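Side-chain contacts in acetylglutamate kinase (Streptococcus mutans, PDB 3L86), which probably catalyses the ATP-dependent phosphorylation of N-acetyl-L-glutamate, the second step in the making of N-acetylornithine for arginine biosynthesis: residues Gly95-Ser100 with Met188-Ala193; Tyr195-Val200 with Leu209-Asn214; Glu235-Ala240 with Lys249-Ala254. All blocks are in the same frame, centred on the assembly; numbering follows the deposited sequence.

How the contacts relate
Contact 1 and contact 2 are buried; contact 3 is only partly buried and lies nearer the surface, its centre about 17 Å from that of the chain. Contact 1 is mainly polar and forms part of the N-acetyl-L-glutamate pocket, which its two segments flank. Contact 2 is apolar and packs helix 193-203 on strand 208-212, close to the middle of the protein. Contact 3 joins helices 234-238 and 246-258 through two isoleucines and the CG and carboxylate of a glutamate. Contacts 1 and 2 follow on directly, since strand 188-190 leads into helix 193-203. Contacts 2 and 3 touch through Thr198 and Ser252, and both reach ADP, through Thr213 and Lys249.

Contact 1 of 3, residues Gly95-Ser100 with Met188-Ala193; sequences GLRVTS and MLNINA. With NLG (N-acetyl-L-glutamate), chain C.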
loop_
_atom_site.group_PDB
_atom_site.type_symbol
_atom_site.label_atom_id
_atom_site.label_comp_id
_atom_site.label_asym_id
_atom_site.label_seq_id
_atom_site.Cartn_x
_atom_site.Cartn_y
_atom_site.Cartn_z
ATOM N N GLY A 95 6.434 12.024 7.767
ATOM C CA GLY A 95 5.319 11.134 7.467
ATOM C C GLY A 95 5.499 9.648 7.853
ATOM O O GLY A 95 4.620 8.848 7.573
ATOM N N LEU A 96 6.592 9.296 8.525
ATOM C CA LEU A 96 6.837 7.877 8.951
ATOM C C LEU A 96 6.733 7.717 10.472
ATOM O O LEU A 96 7.301 8.516 11.214
ATOM C CB LEU A 96 8.218 7.413 8.447
ATOM C CG LEU A 96 8.450 7.538 6.936
ATOM C CD1 LEU A 96 9.902 7.204 6.628
ATOM C CD2 LEU A 96 7.517 6.582 6.106
ATOM N N ARG A 97 6.033 6.690 10.945
ATOM C CA ARG A 97 5.801 6.489 12.413
ATOM C C ARG A 97 7.065 5.945 13.074
ATOM O O ARG A 97 7.594 4.936 12.600
ATOM C CB ARG A 97 4.660 5.457 12.649
ATOM C CG ARG A 97 4.160 5.251 14.138
ATOM C CD ARG A 97 3.169 3.981 14.218
ATOM N NE ARG A 97 2.069 4.243 13.289
ATOM C CZ ARG A 97 1.000 4.973 13.610
ATOM N NH1 ARG A 97 0.831 5.449 14.860
ATOM N NH2 ARG A 97 0.087 5.206 12.688
ATOM N N VAL A 98 7.519 6.606 14.147
ATOM C CA VAL A 98 8.594 6.120 14.988
ATOM C C VAL A 98 8.059 4.909 15.771
ATOM O O VAL A 98 7.025 5.035 16.422
ATOM C CB VAL A 98 9.122 7.254 15.919
ATOM C CG1 VAL A 98 10.222 6.724 16.923
ATOM C CG2 VAL A 98 9.741 8.402 15.045
ATOM N N THR A 99 8.706 3.733 15.645
ATOM C CA THR A 99 8.096 2.447 16.111
ATOM C C THR A 99 9.056 1.651 16.996
ATOM O O THR A 99 10.078 1.138 16.527
ATOM C CB THR A 99 7.655 1.551 14.860
ATOM O OG1 THR A 99 6.912 2.347 13.907
ATOM C CG2 THR A 99 6.805 0.339 15.279
ATOM N N SER A 100 8.781 1.543 18.280
ATOM C CA SER A 100 9.655 0.734 19.131
ATOM C C SER A 100 9.339 -0.743 18.981
ATOM O O SER A 100 8.288 -1.092 18.451
ATOM C CB SER A 100 9.476 1.114 20.615
ATOM O OG SER A 100 8.233 0.623 21.104
ATOM N N MET A 188 10.187 -9.021 12.684
ATOM C CA MET A 188 9.120 -8.286 12.013
ATOM C C MET A 188 9.340 -6.767 12.042
ATOM O O MET A 188 9.587 -6.232 13.105
ATOM C CB MET A 188 7.767 -8.609 12.658
ATOM C CG MET A 188 6.593 -8.301 11.680
ATOM S SD MET A 188 4.914 -8.363 12.379
ATOM C CE MET A 188 4.660 -10.100 12.465
ATOM N N LEU A 189 9.183 -6.078 10.894
ATOM C CA LEU A 189 9.347 -4.608 10.786
ATOM C C LEU A 189 8.096 -3.902 10.218
ATOM O O LEU A 189 7.384 -4.503 9.416
ATOM C CB LEU A 189 10.570 -4.223 9.895
ATOM C CG LEU A 189 11.942 -4.863 10.176
ATOM C CD1 LEU A 189 13.054 -4.282 9.236
ATOM C CD2 LEU A 189 12.344 -4.696 11.609
ATOM N N ASN A 190 7.870 -2.639 10.601
ATOM C CA ASN A 190 6.726 -1.812 10.151
ATOM C C ASN A 190 7.138 -1.131 8.828
ATOM O O ASN A 190 8.154 -0.409 8.812
ATOM C CB ASN A 190 6.344 -0.783 11.266
ATOM C CG ASN A 190 5.280 0.233 10.828
ATOM O OD1 ASN A 190 4.630 0.058 9.798
ATOM N ND2 ASN A 190 5.079 1.300 11.639
ATOM N N ILE A 191 6.412 -1.394 7.726
ATOM C CA ILE A 191 6.764 -0.793 6.402
ATOM C C ILE A 191 5.678 0.195 5.971
ATOM O O ILE A 191 4.522 -0.170 6.005
ATOM C CB ILE A 191 6.818 -1.824 5.260
ATOM C CG1 ILE A 191 7.508 -3.119 5.686
ATOM C CG2 ILE A 191 7.464 -1.153 3.924
ATOM C CD1 ILE A 191 8.994 -3.074 5.880
ATOM N N ASN A 192 6.002 1.454 5.665
ATOM C CA ASN A 192 4.981 2.398 5.112
ATOM C C ASN A 192 4.254 1.683 3.923
ATOM O O ASN A 192 4.942 1.082 3.088
ATOM C CB ASN A 192 5.668 3.670 4.585
ATOM C CG ASN A 192 4.734 4.531 3.744
ATOM O OD1 ASN A 192 4.789 4.514 2.508
ATOM N ND2 ASN A 192 3.872 5.281 4.398
ATOM N N ALA A 193 2.913 1.727 3.841
ATOM C CA ALA A 193 2.211 0.873 2.823
ATOM C C ALA A 193 2.516 1.261 1.399
ATOM O O ALA A 193 2.506 0.401 0.525
ATOM C CB ALA A 193 0.650 0.791 3.036
HETATM C CA NLG C . 3.247 2.828 8.448
HETATM C C NLG C . 4.560 3.331 8.654
HETATM O OXT NLG C . 4.840 4.494 8.965
HETATM O O NLG C . 5.644 2.906 8.498
HETATM C CB NLG C . 2.417 1.575 8.116
HETATM C CG NLG C . 0.863 1.665 7.822
HETATM C CD NLG C . 0.226 2.528 6.652
HETATM O OE1 NLG C . 0.964 2.914 5.793
HETATM O OE2 NLG C . -0.971 2.856 6.587
HETATM C C7 NLG C . 1.834 3.710 10.102
HETATM C C8 NLG C . 0.853 4.400 10.245
HETATM O O7 NLG C . 2.475 3.148 10.957
HETATM N N2 NLG C . 2.330 3.509 8.941
#
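Thr99 lies across the amide end of Asn190, the two side chains meeting at about a right angle. Asn190 ND2 donates to Thr99 OG1 at 3.1 Å, and the hydroxyl lies close to the amide plane. Thr99 OG1 donates in turn to Arg97 O at 3.0 Å, from above the carbonyl plane. Asn190 holds CG anti to its backbone N (chi1 173°), which carries the amide in between Thr99 and the N-acetyl-L-glutamate. There Asn190 ND2 makes a second, longer bond, 3.3 Å to the ligand's acetyl oxygen O7. Arg97 NE also donates to ligand O7, at a short 2.6 Å. O7 thus receives bonds from both residues, but the guanidinium fits tightly on the acetyl group in the model and the detail is doubtful. Asn80 takes a bond from Arg97 NH1. Backbone donors add to the hold: Arg97 N donates to ligand OXT at 3.2 Å, nearly straight at 177°, and Ala193 N donates to ligand OE1 at 3.0 Å. Gly75 N and Gly76 N bond the ligand too. At the other end Leu96 CD2 rests on Asn192 CB at 3.8 Å, an apolar touch beside the polar ones. Asn192 itself caps the following helix through Tyr195 N. The chain of donors from Asn190 through Thr99 to Arg97 O would hold both side chains in one rotation, consistent with a site preset to receive the substrate's acetyl oxygen.

Contact 2 of 3, residues Tyr195-Val200 with Leu209-Asn214; sequences YLATAV and LILMTN. With ADP (adenosine-5'-diphosphate), chain B.
Leu209 reaches from strand 208-212 to Ala197 on helix 193-203. Its CB points toward the helix. CG follows anti to the backbone N (chi1 166°), which carries the fork of the side chain up to the helix surface. There the branches part. Leu209 CD1 lies 4.0 Å from the methyl carbon, Ala197 CB. Leu209 CD2 comes only to 4.5 Å from Thr198 N, a loose approach to the helix backbone. Two residues on, Leu211 adds a second methyl. Its CB bond does not aim at the helix, but Leu211 CD2 swings over to lie 4.1 Å from Ala197 CB. One small alanine methyl is therefore met by two leucines from the same side of the strand. No hydrogen bond joins the segments. The axes of the short segments 195-200 and 209-212 run nearly antiparallel, at 168°, and approach to 9.8 Å. Other side chains join the layer: Lys42 touches both Ala197 and Leu211, and Thr256 of helix 246-258 touches Leu209.

Beyond the strand the chain turns to the nucleotide. Thr213 OG1 stands anti to the backbone N and donates to ADP O2B at 2.7 Å. Asn214 OD1 takes a weak bond of 3.4 Å from ADP O3'. The arrangement is that of the amino acid kinase family, an alpha/beta fold in which helices pack on a central, mainly parallel sheet and the loop at a strand's C-terminal end binds the nucleotide.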
loop_
_atom_site.group_PDB
_atom_site.type_symbol
_atom_site.label_atom_id
_atom_site.label_comp_id
_atom_site.label_asym_id
_atom_site.label_seq_id
_atom_site.Cartn_x
_atom_site.Cartn_y
_atom_site.Cartn_z
ATOM N N TYR A 195 5.447 2.399 0.235
ATOM C CA TYR A 195 6.746 1.807 -0.064
ATOM C C TYR A 195 6.556 0.332 -0.484
ATOM O O TYR A 195 7.195 -0.168 -1.448
ATOM C CB TYR A 195 7.629 1.852 1.220
ATOM C CG TYR A 195 8.234 3.235 1.634
ATOM C CD1 TYR A 195 7.720 4.453 1.164
ATOM C CD2 TYR A 195 9.355 3.284 2.501
ATOM C CE1 TYR A 195 8.319 5.724 1.572
ATOM C CE2 TYR A 195 9.949 4.507 2.916
ATOM C CZ TYR A 195 9.424 5.711 2.459
ATOM O OH TYR A 195 10.049 6.882 2.872
ATOM N N LEU A 196 5.764 -0.403 0.290
ATOM C CA LEU A 196 5.511 -1.823 -0.058
ATOM C C LEU A 196 4.829 -1.992 -1.452
ATOM O O LEU A 196 5.197 -2.891 -2.225
ATOM C CB LEU A 196 4.673 -2.552 1.003
ATOM C CG LEU A 196 4.429 -4.066 0.655
ATOM C CD1 LEU A 196 5.786 -4.795 0.337
ATOM C CD2 LEU A 196 3.716 -4.836 1.759
ATOM N N ALA A 197 3.804 -1.178 -1.726
ATOM C CA ALA A 197 3.146 -1.125 -3.024
ATOM C C ALA A 197 4.111 -0.900 -4.202
ATOM O O ALA A 197 3.953 -1.578 -5.226
ATOM C CB ALA A 197 2.084 0.014 -3.006
ATOM N N THR A 198 5.046 0.076 -4.090
ATOM C CA THR A 198 6.105 0.292 -5.153
ATOM C C THR A 198 6.930 -0.988 -5.405
ATOM O O THR A 198 7.154 -1.386 -6.529
ATOM C CB THR A 198 7.188 1.426 -4.806
ATOM O OG1 THR A 198 6.542 2.647 -4.437
ATOM C CG2 THR A 198 8.059 1.710 -6.018
ATOM N N ALA A 199 7.403 -1.612 -4.345
ATOM C CA ALA A 199 8.240 -2.802 -4.471
ATOM C C ALA A 199 7.505 -3.971 -5.145
ATOM O O ALA A 199 8.038 -4.676 -6.037
ATOM C CB ALA A 199 8.726 -3.199 -3.054
ATOM N N VAL A 200 6.247 -4.156 -4.742
ATOM C CA VAL A 200 5.432 -5.200 -5.308
ATOM C C VAL A 200 5.133 -4.945 -6.789
ATOM O O VAL A 200 5.331 -5.878 -7.644
ATOM C CB VAL A 200 4.118 -5.344 -4.521
ATOM C CG1 VAL A 200 3.194 -6.345 -5.199
ATOM C CG2 VAL A 200 4.442 -5.723 -3.005
ATOM N N LEU A 209 -0.426 0.673 -11.103
ATOM C CA LEU A 209 -0.607 0.713 -9.624
ATOM C C LEU A 209 -1.684 1.786 -9.232
ATOM O O LEU A 209 -1.646 2.956 -9.707
ATOM C CB LEU A 209 0.744 1.058 -8.960
ATOM C CG LEU A 209 0.762 1.479 -7.462
ATOM C CD1 LEU A 209 0.298 0.279 -6.562
ATOM C CD2 LEU A 209 2.193 1.929 -7.017
ATOM N N ILE A 210 -2.643 1.398 -8.393
ATOM C CA ILE A 210 -3.677 2.312 -7.889
ATOM C C ILE A 210 -3.358 2.542 -6.414
ATOM O O ILE A 210 -3.273 1.583 -5.627
ATOM C CB ILE A 210 -5.119 1.701 -8.123
ATOM C CG1 ILE A 210 -5.329 1.459 -9.631
ATOM C CG2 ILE A 210 -6.199 2.616 -7.569
ATOM C CD1 ILE A 210 -6.639 0.665 -10.048
ATOM N N LEU A 211 -3.119 3.795 -6.033
ATOM C CA LEU A 211 -2.935 4.138 -4.640
ATOM C C LEU A 211 -4.253 4.760 -4.107
ATOM O O LEU A 211 -4.494 5.992 -4.213
ATOM C CB LEU A 211 -1.720 5.127 -4.466
ATOM C CG LEU A 211 -0.334 4.562 -4.871
ATOM C CD1 LEU A 211 0.724 5.656 -5.066
ATOM C CD2 LEU A 211 0.224 3.506 -3.902
ATOM N N MET A 212 -5.110 3.913 -3.537
ATOM C CA MET A 212 -6.466 4.347 -3.193
ATOM C C MET A 212 -6.481 4.865 -1.748
ATOM O O MET A 212 -5.929 4.209 -0.849
ATOM C CB MET A 212 -7.460 3.161 -3.348
ATOM C CG MET A 212 -8.872 3.613 -3.775
ATOM S SD MET A 212 -10.083 2.261 -4.071
ATOM C CE MET A 212 -10.371 1.803 -2.376
ATOM N N THR A 213 -7.079 6.045 -1.551
ATOM C CA THR A 213 -6.908 6.783 -0.330
ATOM C C THR A 213 -8.226 7.543 -0.034
ATOM O O THR A 213 -9.306 7.194 -0.604
ATOM C CB THR A 213 -5.673 7.760 -0.422
ATOM O OG1 THR A 213 -5.551 8.531 0.788
ATOM C CG2 THR A 213 -5.736 8.710 -1.639
ATOM N N ASN A 214 -8.176 8.545 0.852
ATOM C CA ASN A 214 -9.417 9.201 1.259
ATOM C C ASN A 214 -9.479 10.701 0.845
ATOM O O ASN A 214 -10.094 11.554 1.535
ATOM C CB ASN A 214 -9.707 8.951 2.764
ATOM C CG ASN A 214 -8.723 9.639 3.683
ATOM O OD1 ASN A 214 -7.578 9.906 3.293
ATOM N ND2 ASN A 214 -9.192 10.050 4.873
HETATM P PB ADP B . -3.611 6.740 3.480
HETATM O O1B ADP B . -2.183 6.374 3.198
HETATM O O2B ADP B . -4.581 6.529 2.309
HETATM O O3B ADP B . -4.110 6.059 4.706
HETATM P PA ADP B . -2.555 9.364 4.421
HETATM O O1A ADP B . -3.181 10.278 5.466
HETATM O O2A ADP B . -1.294 8.647 4.810
HETATM O O3A ADP B . -3.690 8.328 3.812
HETATM O "O5'" ADP B . -2.299 10.334 3.153
HETATM C "C5'" ADP B . -3.425 11.039 2.573
HETATM C "C4'" ADP B . -3.486 12.473 3.178
HETATM O "O4'" ADP B . -2.404 13.333 2.763
HETATM C "C3'" ADP B . -4.749 13.263 2.803
HETATM O "O3'" ADP B . -5.809 12.827 3.648
HETATM C "C2'" ADP B . -4.371 14.699 3.146
HETATM O "O2'" ADP B . -4.727 14.898 4.509
HETATM C "C1'" ADP B . -2.844 14.689 3.125
HETATM N N9 ADP B . -2.318 15.636 2.106
HETATM C C8 ADP B . -1.258 16.464 2.333
HETATM N N7 ADP B . -0.986 17.177 1.208
HETATM C C5 ADP B . -1.903 16.819 0.275
HETATM C C6 ADP B . -2.220 17.208 -1.096
HETATM N N6 ADP B . -1.439 18.099 -1.762
HETATM N N1 ADP B . -3.247 16.585 -1.737
HETATM C C2 ADP B . -4.003 15.682 -1.132
HETATM N N3 ADP B . -3.781 15.282 0.120
HETATM C C4 ADP B . -2.774 15.816 0.874
#

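Contact 3 of 3, residues Glu235-Ala240 with Lys249-Ala254; sequences EKIDTA and KIESAA. With ADP (adenosine-5'-diphosphate), chain B.
Ile237 sends its CD1 methyl to Ile250 and Glu251, two neighbours on the facing helix. Just before them, Lys249 turns to the nucleotide instead. Its chain bends at chi3 and chi4, and Lys249 NZ donates to ADP O1B at 2.9 Å. Asp194 forms a salt bridge with the same NZ. Lys249 is a predicted transition-state stabiliser, consistent with its place beside the terminal phosphate of ADP. Ile250 comes next and meets Ile237 methyl to methyl, with Ile250 CG2 4.1 Å from Ile237 CD1. Glu251 follows, crossing Ile237 at about a right angle. Glu251 CG, set beside the backbone N by chi1 (-72°), lies 3.9 Å from Ile237 CD1. The extended chain beyond it brings Glu251 OE2 to 3.8 Å from Ile237 CD1. No hydrogen bond links the two segments; the close approaches all involve Ile237 CD1, by van der Waals contact. Further along, Ser252 bonds back to Pro248 O through its hydroxyl. Ala253 leans on Ile276.

Helix 246-258 thus has several neighbours. Helix 234-238 meets it through Ile237, strand 274-277 lies against Ile250 and Ala253, and helix 193-203 packs on Ser252.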
loop_
_atom_site.group_PDB
_atom_site.type_symbol
_atom_site.label_atom_id
_atom_site.label_comp_id
_atom_site.label_asym_id
_atom_site.label_seq_id
_atom_site.Cartn_x
_atom_site.Cartn_y
_atom_site.Cartn_z
ATOM N N GLU A 235 9.389 19.316 -7.045
ATOM C CA GLU A 235 9.167 20.749 -6.879
ATOM C C GLU A 235 7.835 21.039 -6.154
ATOM O O GLU A 235 7.586 22.188 -5.777
ATOM C CB GLU A 235 9.191 21.432 -8.244
ATOM N N LYS A 236 6.973 20.023 -5.985
ATOM C CA LYS A 236 5.741 20.203 -5.193
ATOM C C LYS A 236 5.940 19.790 -3.762
ATOM O O LYS A 236 5.152 20.133 -2.896
ATOM C CB LYS A 236 4.570 19.423 -5.770
ATOM C CG LYS A 236 4.676 19.189 -7.215
ATOM C CD LYS A 236 3.358 19.357 -7.886
ATOM C CE LYS A 236 3.530 20.343 -9.027
ATOM N NZ LYS A 236 2.364 20.401 -9.936
ATOM N N ILE A 237 6.971 19.009 -3.506
ATOM C CA ILE A 237 7.348 18.721 -2.143
ATOM C C ILE A 237 8.270 19.848 -1.612
ATOM O O ILE A 237 8.443 20.020 -0.396
ATOM C CB ILE A 237 8.123 17.405 -2.035
ATOM C CG1 ILE A 237 7.272 16.201 -2.476
ATOM C CG2 ILE A 237 8.591 17.218 -0.636
ATOM C CD1 ILE A 237 8.054 14.907 -2.457
ATOM N N ASP A 238 8.887 20.583 -2.529
ATOM C CA ASP A 238 9.806 21.677 -2.153
ATOM C C ASP A 238 8.986 22.967 -1.848
ATOM O O ASP A 238 9.174 23.597 -0.823
ATOM C CB ASP A 238 10.862 21.907 -3.249
ATOM C CG ASP A 238 11.815 20.697 -3.457
ATOM O OD1 ASP A 238 12.088 19.909 -2.524
ATOM O OD2 ASP A 238 12.321 20.551 -4.591
ATOM N N THR A 239 8.053 23.321 -2.721
ATOM C CA THR A 239 7.044 24.361 -2.417
ATOM C C THR A 239 6.010 23.988 -1.338
ATOM O O THR A 239 5.108 24.773 -1.037
ATOM C CB THR A 239 6.234 24.689 -3.653
ATOM O OG1 THR A 239 6.055 23.497 -4.421
ATOM C CG2 THR A 239 6.955 25.714 -4.518
ATOM N N ALA A 240 6.135 22.808 -0.750
ATOM C CA ALA A 240 5.159 22.289 0.229
ATOM C C ALA A 240 3.652 22.355 -0.130
ATOM O O ALA A 240 2.815 22.441 0.757
ATOM C CB ALA A 240 5.424 22.847 1.645
ATOM N N LYS A 249 3.244 8.819 -0.362
ATOM C CA LYS A 249 2.363 8.417 -1.523
ATOM C C LYS A 249 2.861 8.873 -2.907
ATOM O O LYS A 249 2.951 8.071 -3.850
ATOM C CB LYS A 249 0.875 8.846 -1.287
ATOM C CG LYS A 249 -0.209 7.999 -1.994
ATOM C CD LYS A 249 -1.679 8.404 -1.539
ATOM C CE LYS A 249 -1.725 8.365 -0.003
ATOM N NZ LYS A 249 -1.591 6.864 0.442
ATOM N N ILE A 250 3.188 10.164 -3.048
ATOM C CA ILE A 250 3.611 10.712 -4.337
ATOM C C ILE A 250 5.066 10.306 -4.679
ATOM O O ILE A 250 5.365 10.174 -5.845
ATOM C CB ILE A 250 3.493 12.289 -4.427
ATOM C CG1 ILE A 250 3.530 12.764 -5.866
ATOM C CG2 ILE A 250 4.616 13.011 -3.713
ATOM C CD1 ILE A 250 2.301 12.439 -6.593
ATOM N N GLU A 251 5.940 10.100 -3.699
ATOM C CA GLU A 251 7.297 9.537 -3.980
ATOM C C GLU A 251 7.232 8.087 -4.496
ATOM O O GLU A 251 7.960 7.697 -5.445
ATOM C CB GLU A 251 8.207 9.582 -2.737
ATOM C CG GLU A 251 8.686 11.024 -2.381
ATOM C CD GLU A 251 9.458 11.110 -1.085
ATOM O OE1 GLU A 251 9.368 10.231 -0.220
ATOM O OE2 GLU A 251 10.179 12.105 -0.911
ATOM N N SER A 252 6.389 7.261 -3.860
ATOM C CA SER A 252 6.167 5.876 -4.371
ATOM C C SER A 252 5.626 5.893 -5.829
ATOM O O SER A 252 6.111 5.145 -6.719
ATOM C CB SER A 252 5.235 5.123 -3.393
ATOM O OG SER A 252 5.905 5.026 -2.116
ATOM N N ALA A 253 4.654 6.769 -6.107
ATOM C CA ALA A 253 4.143 6.899 -7.477
ATOM C C ALA A 253 5.279 7.198 -8.495
ATOM O O ALA A 253 5.353 6.573 -9.563
ATOM C CB ALA A 253 3.041 8.003 -7.569
ATOM N N ALA A 254 6.155 8.156 -8.159
ATOM C CA ALA A 254 7.242 8.544 -9.060
ATOM C C ALA A 254 8.287 7.441 -9.294
ATOM O O ALA A 254 8.747 7.259 -10.422
ATOM C CB ALA A 254 7.942 9.831 -8.530
HETATM P PB ADP B . -3.611 6.740 3.480
HETATM O O1B ADP B . -2.183 6.374 3.198
HETATM O O2B ADP B . -4.581 6.529 2.309
HETATM O O3B ADP B . -4.110 6.059 4.706
HETATM P PA ADP B . -2.555 9.364 4.421
HETATM O O1A ADP B . -3.181 10.278 5.466
HETATM O O2A ADP B . -1.294 8.647 4.810
HETATM O O3A ADP B . -3.690 8.328 3.812
HETATM O "O5'" ADP B . -2.299 10.334 3.153
HETATM C "C5'" ADP B . -3.425 11.039 2.573
HETATM C "C4'" ADP B . -3.486 12.473 3.178
HETATM O "O4'" ADP B . -2.404 13.333 2.763
HETATM C "C3'" ADP B . -4.749 13.263 2.803
HETATM O "O3'" ADP B . -5.809 12.827 3.648
HETATM C "C2'" ADP B . -4.371 14.699 3.146
HETATM O "O2'" ADP B . -4.727 14.898 4.509
HETATM C "C1'" ADP B . -2.844 14.689 3.125
HETATM N N9 ADP B . -2.318 15.636 2.106
HETATM C C8 ADP B . -1.258 16.464 2.333
HETATM N N7 ADP B . -0.986 17.177 1.208
HETATM C C5 ADP B . -1.903 16.819 0.275
HETATM C C6 ADP B . -2.220 17.208 -1.096
HETATM N N6 ADP B . -1.439 18.099 -1.762
HETATM N N1 ADP B . -3.247 16.585 -1.737
HETATM C C2 ADP B . -4.003 15.682 -1.132
HETATM N N3 ADP B . -3.781 15.282 0.120
HETATM C C4 ADP B . -2.774 15.816 0.874
#